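Vanadium-dependent bromoperoxidase (PDB 1QHB) catalyses the halogenation of organic substrates, such as bromination with bromide and hydrogen peroxide, as a vanadate- and calcium-binding homododecamer. Local coordinates at residues A[280-285]-A[327-332]; A[309-314]-A[471-476]. All coordinates share one frame; numbering follows the deposited sequence.

Contact 1: A[280-285]-A[327-332]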
ATOM      1  N   GLN A 280     -25.337   0.647 -53.852  1.00 11.35           N
ATOM      2  CA  GLN A 280     -26.307   0.148 -52.938  1.00 10.17           C
ATOM      3  C   GLN A 280     -27.111  -1.032 -53.505  1.00 12.88           C
ATOM      4  O   GLN A 280     -27.945  -1.623 -52.788  1.00 12.04           O
ATOM      5  CB  GLN A 280     -27.337   1.240 -52.559  1.00 12.90           C
ATOM      6  CG  GLN A 280     -26.735   2.432 -51.839  1.00 14.42           C
ATOM      7  CD  GLN A 280     -26.693   2.234 -50.327  1.00 16.33           C
ATOM      8  OE1 GLN A 280     -26.372   1.133 -49.854  1.00 13.72           O
ATOM      9  NE2 GLN A 280     -27.039   3.316 -49.605  1.00  7.58           N
ATOM     10  N   ARG A 281     -26.899  -1.400 -54.763  1.00 10.84           N
ATOM     11  CA  ARG A 281     -27.700  -2.471 -55.360  1.00 10.55           C
ATOM     12  C   ARG A 281     -27.248  -3.823 -54.822  1.00 10.69           C
ATOM     13  O   ARG A 281     -26.035  -4.065 -54.819  1.00 11.19           O
ATOM     14  CB  ARG A 281     -27.567  -2.412 -56.897  1.00  8.29           C
ATOM     15  CG  ARG A 281     -28.176  -1.152 -57.496  1.00  6.52           C
ATOM     16  CD  ARG A 281     -28.322  -1.245 -59.010  1.00  9.75           C
ATOM     17  NE  ARG A 281     -29.466  -0.435 -59.455  1.00  9.37           N
ATOM     18  CZ  ARG A 281     -29.448   0.898 -59.570  1.00 16.71           C
ATOM     19  NH1 ARG A 281     -28.343   1.623 -59.388  1.00 11.64           N
ATOM     20  NH2 ARG A 281     -30.526   1.545 -59.955  1.00  8.34           N
ATOM     21  N   VAL A 282     -28.191  -4.628 -54.353  1.00  7.98           N
ATOM     22  CA  VAL A 282     -27.900  -5.923 -53.777  1.00  8.74           C
ATOM     23  C   VAL A 282     -28.100  -7.067 -54.753  1.00 11.77           C
ATOM     24  O   VAL A 282     -28.886  -7.017 -55.708  1.00 13.59           O
ATOM     25  CB  VAL A 282     -28.884  -6.124 -52.571  1.00 13.45           C
ATOM     26  CG1 VAL A 282     -30.329  -6.194 -53.095  1.00  7.11           C
ATOM     27  CG2 VAL A 282     -28.558  -7.372 -51.761  1.00 11.90           C
ATOM     28  N   ARG A 283     -27.380  -8.181 -54.539  1.00 12.55           N
ATOM     29  CA  ARG A 283     -27.514  -9.381 -55.341  1.00 11.02           C
ATOM     30  C   ARG A 283     -28.931  -9.903 -55.202  1.00 14.35           C
ATOM     31  O   ARG A 283     -29.585  -9.687 -54.175  1.00 13.48           O
ATOM     32  CB  ARG A 283     -26.457 -10.428 -54.976  1.00  8.53           C
ATOM     33  CG  ARG A 283     -25.053  -9.980 -55.317  1.00  9.15           C
ATOM     34  CD  ARG A 283     -24.849  -9.449 -56.705  1.00 10.20           C
ATOM     35  NE  ARG A 283     -23.453  -9.276 -57.053  1.00 14.50           N
ATOM     36  CZ  ARG A 283     -23.051  -8.711 -58.191  1.00 15.14           C
ATOM     37  NH1 ARG A 283     -23.906  -8.261 -59.095  1.00 10.69           N
ATOM     38  NH2 ARG A 283     -21.754  -8.603 -58.479  1.00  8.95           N
ATOM     39  N   ILE A 284     -29.429 -10.559 -56.277  1.00 14.28           N
ATOM     40  CA  ILE A 284     -30.818 -10.978 -56.277  1.00 12.99           C
ATOM     41  C   ILE A 284     -31.014 -12.462 -56.100  1.00 14.07           C
ATOM     42  O   ILE A 284     -30.786 -13.191 -57.112  1.00 14.33           O
ATOM     43  CB  ILE A 284     -31.468 -10.580 -57.644  1.00 15.24           C
ATOM     44  CG1 ILE A 284     -31.336  -9.081 -57.867  1.00 10.80           C
ATOM     45  CG2 ILE A 284     -32.939 -10.992 -57.696  1.00 12.10           C
ATOM     46  CD1 ILE A 284     -31.219  -8.737 -59.360  1.00 10.33           C
ATOM     47  N   ALA A 285     -31.461 -12.863 -54.917  1.00 11.84           N
ATOM     48  CA  ALA A 285     -31.710 -14.290 -54.712  1.00 15.37           C
ATOM     49  C   ALA A 285     -32.972 -14.690 -55.489  1.00 15.50           C
ATOM     50  O   ALA A 285     -33.954 -13.940 -55.514  1.00 13.41           O
ATOM     51  CB  ALA A 285     -31.945 -14.605 -53.223  1.00  7.20           C
ATOM     52  N   ALA A 327     -33.490  -9.702 -46.625  1.00 10.95           N
ATOM     53  CA  ALA A 327     -32.889 -10.933 -46.091  1.00 12.38           C
ATOM     54  C   ALA A 327     -31.563 -11.212 -46.758  1.00 10.44           C
ATOM     55  O   ALA A 327     -30.508 -11.497 -46.118  1.00 13.23           O
ATOM     56  CB  ALA A 327     -33.846 -12.105 -46.325  1.00 11.39           C
ATOM     57  N   THR A 328     -31.469 -11.122 -48.073  1.00 11.56           N
ATOM     58  CA  THR A 328     -30.191 -11.363 -48.757  1.00 11.08           C
ATOM     59  C   THR A 328     -29.129 -10.364 -48.281  1.00 13.49           C
ATOM     60  O   THR A 328     -27.925 -10.671 -48.177  1.00 10.55           O
ATOM     61  CB  THR A 328     -30.299 -11.215 -50.297  1.00 16.01           C
ATOM     62  OG1 THR A 328     -31.296 -12.164 -50.719  1.00  9.10           O
ATOM     63  CG2 THR A 328     -28.994 -11.483 -51.051  1.00  7.65           C
ATOM     64  N   TRP A 329     -29.497  -9.099 -48.114  1.00  9.60           N
ATOM     65  CA  TRP A 329     -28.559  -8.080 -47.645  1.00 10.30           C
ATOM     66  C   TRP A 329     -27.915  -8.498 -46.306  1.00  9.54           C
ATOM     67  O   TRP A 329     -26.674  -8.422 -46.161  1.00  9.06           O
ATOM     68  CB  TRP A 329     -29.343  -6.758 -47.480  1.00  7.17           C
ATOM     69  CG  TRP A 329     -28.474  -5.531 -47.567  1.00 11.91           C
ATOM     70  CD1 TRP A 329     -28.322  -4.718 -48.648  1.00 10.32           C
ATOM     71  CD2 TRP A 329     -27.622  -4.991 -46.545  1.00 10.45           C
ATOM     72  NE1 TRP A 329     -27.423  -3.702 -48.366  1.00 10.76           N
ATOM     73  CE2 TRP A 329     -26.985  -3.855 -47.081  1.00 11.89           C
ATOM     74  CE3 TRP A 329     -27.315  -5.403 -45.246  1.00 13.68           C
ATOM     75  CZ2 TRP A 329     -26.085  -3.070 -46.370  1.00  7.95           C
ATOM     76  CZ3 TRP A 329     -26.416  -4.640 -44.512  1.00 10.00           C
ATOM     77  CH2 TRP A 329     -25.812  -3.478 -45.070  1.00 12.19           C
ATOM     78  N   VAL A 330     -28.715  -9.000 -45.365  1.00  7.44           N
ATOM     79  CA  VAL A 330     -28.196  -9.363 -44.046  1.00  8.15           C
ATOM     80  C   VAL A 330     -27.675 -10.799 -43.968  1.00 11.97           C
ATOM     81  O   VAL A 330     -27.263 -11.281 -42.903  1.00 11.36           O
ATOM     82  CB  VAL A 330     -29.241  -9.108 -42.914  1.00  6.90           C
ATOM     83  CG1 VAL A 330     -29.746  -7.673 -42.857  1.00  4.08           C
ATOM     84  CG2 VAL A 330     -30.403 -10.069 -43.092  1.00  7.52           C
ATOM     85  N   HIS A 331     -27.552 -11.511 -45.116  1.00 10.22           N
ATOM     86  CA  HIS A 331     -27.013 -12.835 -45.087  1.00  7.30           C
ATOM     87  C   HIS A 331     -25.477 -12.701 -45.000  1.00 10.23           C
ATOM     88  O   HIS A 331     -24.795 -13.544 -44.432  1.00  8.30           O
ATOM     89  CB  HIS A 331     -27.357 -13.628 -46.361  1.00  7.11           C
ATOM     90  CG  HIS A 331     -27.069 -15.106 -46.239  1.00 12.68           C
ATOM     91  ND1 HIS A 331     -27.449 -16.040 -47.186  1.00 11.91           N
ATOM     92  CD2 HIS A 331     -26.549 -15.837 -45.219  1.00 12.73           C
ATOM     93  CE1 HIS A 331     -27.108 -17.261 -46.783  1.00  8.96           C
ATOM     94  NE2 HIS A 331     -26.560 -17.162 -45.597  1.00 12.09           N
ATOM     95  N   PHE A 332     -24.935 -11.715 -45.754  1.00 10.30           N
ATOM     96  CA  PHE A 332     -23.484 -11.648 -45.882  1.00 10.61           C
ATOM     97  C   PHE A 332     -22.845 -10.343 -45.497  1.00 10.60           C
ATOM     98  O   PHE A 332     -21.634 -10.131 -45.707  1.00  8.56           O
ATOM     99  CB  PHE A 332     -23.158 -11.893 -47.370  1.00 12.00           C
ATOM    100  CG  PHE A 332     -23.583 -13.247 -47.885  1.00 15.95           C
ATOM    101  CD1 PHE A 332     -23.071 -14.412 -47.297  1.00 12.22           C
ATOM    102  CD2 PHE A 332     -24.490 -13.350 -48.909  1.00 14.88           C
ATOM    103  CE1 PHE A 332     -23.450 -15.659 -47.778  1.00 15.79           C
ATOM    104  CE2 PHE A 332     -24.927 -14.584 -49.382  1.00 10.48           C
ATOM    105  CZ  PHE A 332     -24.391 -15.743 -48.818  1.00 13.89           C
TER
HETATM  106  O   HOH W   1     -27.575  -1.484 -49.870  1.00 11.47           O
HETATM  107  O   HOH W   2     -32.239 -10.711 -53.006  1.00 11.31           O
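V282 and W329 form the apolar side of this contact: CG2 of V282 stands 4.1 Å from CD1 of the indole and meets the ring obliquely. The same methyl, anti to its backbone N, also faces CG2 of T328. That threonine methyl comes within 3.7 Å of the carbonyl O of R283, while OG1 of T328 lies against CB of A285 at 3.6 Å. T328 thus touches three residues of the strand with its two branches, and its OG1 is also held by the carbonyl of R324 one helical turn earlier.

V282 to A285 end strand 276-285, the middle strand of a three-stranded antiparallel sheet, and the last turns of helix 323-332 lie across it. The short axes pass 8.3 Å apart at 114°, and the helix follows directly on the neighbouring strand 313-318. The side chain of W329 lies about 6 Å from that of H485 of the vanadate site.

Away from these methyls the packing gives way to water, and no direct hydrogen bond joins the two segments. With CG anti to the backbone N (chi1 -156°), W329 brings the NE1 end of its indole near Q280, and NE1 donates to a water 2.7 Å away. That water also lies 2.9 Å from OE1 of Q280 and close to the carbonyl O of the same residue. A second water accepts from N of A285 at 3.0 Å and bonds to OG1 of T328, so it bridges strand end and helix. R283 turns its guanidinium away from the helix to a salt bridge with D265 of the second subunit, whose S275 also bonds to the carbonyl of T328.

Contact 2: A[309-314]-A[471-476]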
ATOM      1  N   GLY A 309     -23.889 -21.761 -49.079  1.00 16.17           N
ATOM      2  CA  GLY A 309     -23.473 -21.477 -50.432  1.00 13.01           C
ATOM      3  C   GLY A 309     -24.367 -22.128 -51.437  1.00 15.42           C
ATOM      4  O   GLY A 309     -24.041 -22.073 -52.613  1.00 17.18           O
ATOM      5  N   PHE A 310     -25.440 -22.770 -50.993  1.00 15.92           N
ATOM      6  CA  PHE A 310     -26.361 -23.454 -51.895  1.00 16.30           C
ATOM      7  C   PHE A 310     -27.411 -22.583 -52.561  1.00 17.38           C
ATOM      8  O   PHE A 310     -28.146 -23.026 -53.455  1.00 18.33           O
ATOM      9  CB  PHE A 310     -27.038 -24.564 -51.101  1.00 14.36           C
ATOM     10  CG  PHE A 310     -27.753 -25.615 -51.929  1.00 15.89           C
ATOM     11  CD1 PHE A 310     -27.080 -26.443 -52.799  1.00 14.39           C
ATOM     12  CD2 PHE A 310     -29.108 -25.810 -51.730  1.00 15.05           C
ATOM     13  CE1 PHE A 310     -27.750 -27.426 -53.502  1.00 17.29           C
ATOM     14  CE2 PHE A 310     -29.809 -26.797 -52.427  1.00 20.67           C
ATOM     15  CZ  PHE A 310     -29.097 -27.573 -53.324  1.00 18.22           C
ATOM     16  N   GLU A 311     -27.579 -21.309 -52.228  1.00 15.25           N
ATOM     17  CA  GLU A 311     -28.546 -20.480 -52.911  1.00 15.67           C
ATOM     18  C   GLU A 311     -28.241 -20.167 -54.369  1.00 17.06           C
ATOM     19  O   GLU A 311     -27.101 -20.099 -54.814  1.00 17.39           O
ATOM     20  CB  GLU A 311     -28.674 -19.142 -52.157  1.00 11.04           C
ATOM     21  CG  GLU A 311     -29.284 -19.392 -50.789  1.00 13.76           C
ATOM     22  CD  GLU A 311     -28.178 -19.527 -49.736  1.00 19.02           C
ATOM     23  OE1 GLU A 311     -26.984 -19.545 -50.066  1.00 11.73           O
ATOM     24  OE2 GLU A 311     -28.573 -19.609 -48.545  1.00 14.74           O
ATOM     25  N   SER A 312     -29.313 -19.855 -55.113  1.00 15.83           N
ATOM     26  CA  SER A 312     -29.122 -19.455 -56.516  1.00 15.53           C
ATOM     27  C   SER A 312     -29.644 -18.023 -56.622  1.00 13.45           C
ATOM     28  O   SER A 312     -30.481 -17.632 -55.820  1.00 13.63           O
ATOM     29  CB  SER A 312     -29.891 -20.220 -57.561  1.00 11.05           C
ATOM     30  OG  SER A 312     -31.266 -20.283 -57.089  1.00 14.39           O
ATOM     31  N   TYR A 313     -29.044 -17.290 -57.529  1.00 11.97           N
ATOM     32  CA  TYR A 313     -29.272 -15.868 -57.736  1.00 13.54           C
ATOM     33  C   TYR A 313     -29.584 -15.608 -59.208  1.00 15.57           C
ATOM     34  O   TYR A 313     -29.242 -16.384 -60.095  1.00 15.85           O
ATOM     35  CB  TYR A 313     -27.957 -15.049 -57.412  1.00 12.04           C
ATOM     36  CG  TYR A 313     -27.602 -15.245 -55.946  1.00 16.77           C
ATOM     37  CD1 TYR A 313     -26.863 -16.353 -55.505  1.00 13.20           C
ATOM     38  CD2 TYR A 313     -28.114 -14.344 -54.994  1.00 11.22           C
ATOM     39  CE1 TYR A 313     -26.617 -16.560 -54.151  1.00 19.29           C
ATOM     40  CE2 TYR A 313     -27.858 -14.571 -53.662  1.00 17.31           C
ATOM     41  CZ  TYR A 313     -27.116 -15.654 -53.238  1.00 19.50           C
ATOM     42  OH  TYR A 313     -26.929 -15.792 -51.896  1.00 19.33           O
ATOM     43  N   GLU A 314     -30.159 -14.436 -59.448  1.00 12.00           N
ATOM     44  CA  GLU A 314     -30.365 -13.932 -60.796  1.00 15.94           C
ATOM     45  C   GLU A 314     -29.167 -13.031 -61.106  1.00 17.29           C
ATOM     46  O   GLU A 314     -28.470 -12.617 -60.189  1.00 13.22           O
ATOM     47  CB  GLU A 314     -31.642 -13.107 -60.865  1.00 15.59           C
ATOM     48  CG  GLU A 314     -32.917 -13.885 -60.571  1.00 31.20           C
ATOM     49  CD  GLU A 314     -33.293 -14.849 -61.683  1.00 45.48           C
ATOM     50  OE1 GLU A 314     -32.794 -14.636 -62.815  1.00 61.18           O
ATOM     51  OE2 GLU A 314     -34.068 -15.802 -61.440  1.00 56.56           O
ATOM     52  N   PHE A 471     -32.439 -18.846 -46.198  1.00  9.39           N
ATOM     53  CA  PHE A 471     -31.046 -19.272 -46.361  1.00  9.80           C
ATOM     54  C   PHE A 471     -30.981 -20.785 -46.366  1.00 11.09           C
ATOM     55  O   PHE A 471     -31.637 -21.429 -45.569  1.00 10.40           O
ATOM     56  CB  PHE A 471     -30.192 -18.714 -45.238  1.00 11.96           C
ATOM     57  CG  PHE A 471     -30.201 -17.253 -44.920  1.00 12.93           C
ATOM     58  CD1 PHE A 471     -30.486 -16.279 -45.854  1.00  9.71           C
ATOM     59  CD2 PHE A 471     -29.879 -16.837 -43.621  1.00 12.09           C
ATOM     60  CE1 PHE A 471     -30.445 -14.937 -45.535  1.00 16.62           C
ATOM     61  CE2 PHE A 471     -29.828 -15.486 -43.283  1.00 11.36           C
ATOM     62  CZ  PHE A 471     -30.115 -14.532 -44.249  1.00 11.22           C
ATOM     63  N   ALA A 472     -30.138 -21.371 -47.215  1.00 10.52           N
ATOM     64  CA  ALA A 472     -30.093 -22.824 -47.338  1.00 10.92           C
ATOM     65  C   ALA A 472     -29.658 -23.504 -46.060  1.00 13.57           C
ATOM     66  O   ALA A 472     -30.116 -24.627 -45.778  1.00 15.03           O
ATOM     67  CB  ALA A 472     -29.160 -23.231 -48.471  1.00  8.96           C
ATOM     68  N   GLU A 473     -28.711 -22.902 -45.343  1.00 13.87           N
ATOM     69  CA  GLU A 473     -28.244 -23.481 -44.086  1.00 12.38           C
ATOM     70  C   GLU A 473     -29.104 -23.063 -42.905  1.00 12.55           C
ATOM     71  O   GLU A 473     -28.818 -23.508 -41.787  1.00 12.45           O
ATOM     72  CB  GLU A 473     -26.791 -23.001 -43.781  1.00  9.46           C
ATOM     73  CG  GLU A 473     -26.642 -21.552 -43.347  1.00 12.59           C
ATOM     74  CD  GLU A 473     -26.644 -20.533 -44.482  1.00 19.21           C
ATOM     75  OE1 GLU A 473     -27.023 -20.843 -45.644  1.00 13.58           O
ATOM     76  OE2 GLU A 473     -26.261 -19.365 -44.238  1.00 14.59           O
ATOM     77  N   GLY A 474     -30.126 -22.219 -43.108  1.00 11.81           N
ATOM     78  CA  GLY A 474     -30.891 -21.725 -41.952  1.00  9.74           C
ATOM     79  C   GLY A 474     -30.009 -20.751 -41.132  1.00 14.27           C
ATOM     80  O   GLY A 474     -29.204 -19.944 -41.619  1.00 11.43           O
ATOM     81  N   SER A 475     -30.204 -20.780 -39.816  1.00 12.76           N
ATOM     82  CA  SER A 475     -29.482 -19.862 -38.958  1.00 12.10           C
ATOM     83  C   SER A 475     -28.019 -20.251 -38.832  1.00  9.79           C
ATOM     84  O   SER A 475     -27.664 -21.398 -39.043  1.00 10.24           O
ATOM     85  CB  SER A 475     -30.038 -19.923 -37.531  1.00 16.08           C
ATOM     86  OG  SER A 475     -29.577 -21.150 -36.995  1.00 10.41           O
ATOM     87  N   PRO A 476     -27.212 -19.287 -38.428  1.00 11.36           N
ATOM     88  CA  PRO A 476     -25.822 -19.512 -38.078  1.00  9.26           C
ATOM     89  C   PRO A 476     -25.733 -20.530 -36.932  1.00 12.04           C
ATOM     90  O   PRO A 476     -26.699 -20.901 -36.247  1.00 11.11           O
ATOM     91  CB  PRO A 476     -25.375 -18.168 -37.521  1.00 10.19           C
ATOM     92  CG  PRO A 476     -26.293 -17.160 -38.171  1.00 10.05           C
ATOM     93  CD  PRO A 476     -27.644 -17.884 -38.118  1.00  9.90           C
TER
HETATM   94  O   HOH W   3     -25.602 -20.073 -47.588  1.00 15.61           O
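F310 and A472 bring their CA atoms to 5.9 Å where the loop entering strand 313-318 meets a type I beta turn, F471 to G474, closed by the bond from G474 N to F471 O. CB of F310 lies 3.6 Å from CB of A472, and the alanine methyl sits at the edge of the phenyl ring, near its plane.

Beside this apolar touch, E311 reaches into the turn. Its chain bends at chi2 (96°), carrying the carboxylate to the turn's backbone, where OE2 accepts from N of A472 at 2.7 Å. The bond is nearly straight (169°), but the N-H arrives from above the carboxylate plane, 39° out of it. OE2 also lies 3.5 Å from OE1 of E473, and a water that accepts from N of G309 at 2.8 Å contacts carboxylate oxygens of both glutamates. E473 gives its other oxygen, OE2, to NE2 of H331, whose ring stacks on F471. F471 in turn packs on R545 of the vanadate site, which places the turn beside that site, in the loop before helix 484-499.

Two buried carboxylates this close would be expected to repel each other if both are charged; the A472 N-H, the H331 bond and nearby R121 probably ease this, and one of the pair, or H331, may carry an extra proton.

In the fold
Both contacts are buried, and both lie within reach of the second subunit. They share one sheet: strand 276-285 of contact 1 neighbours strand 313-318, which begins in contact 2, and N of E314 probably bonds to O of I284 at 2.7 Å. Helix 323-332 then leads from that strand back to contact 1, where H331, which takes no part in contact 1 itself, packs on E311, tying the helix to contact 2. The chemistry differs with place. Sheet and helix meet through methyls and an indole, with waters bridging the polar atoms, whereas the loop and turn of contact 2 are joined by a direct carboxylate-to-backbone bond beside paired acidic groups.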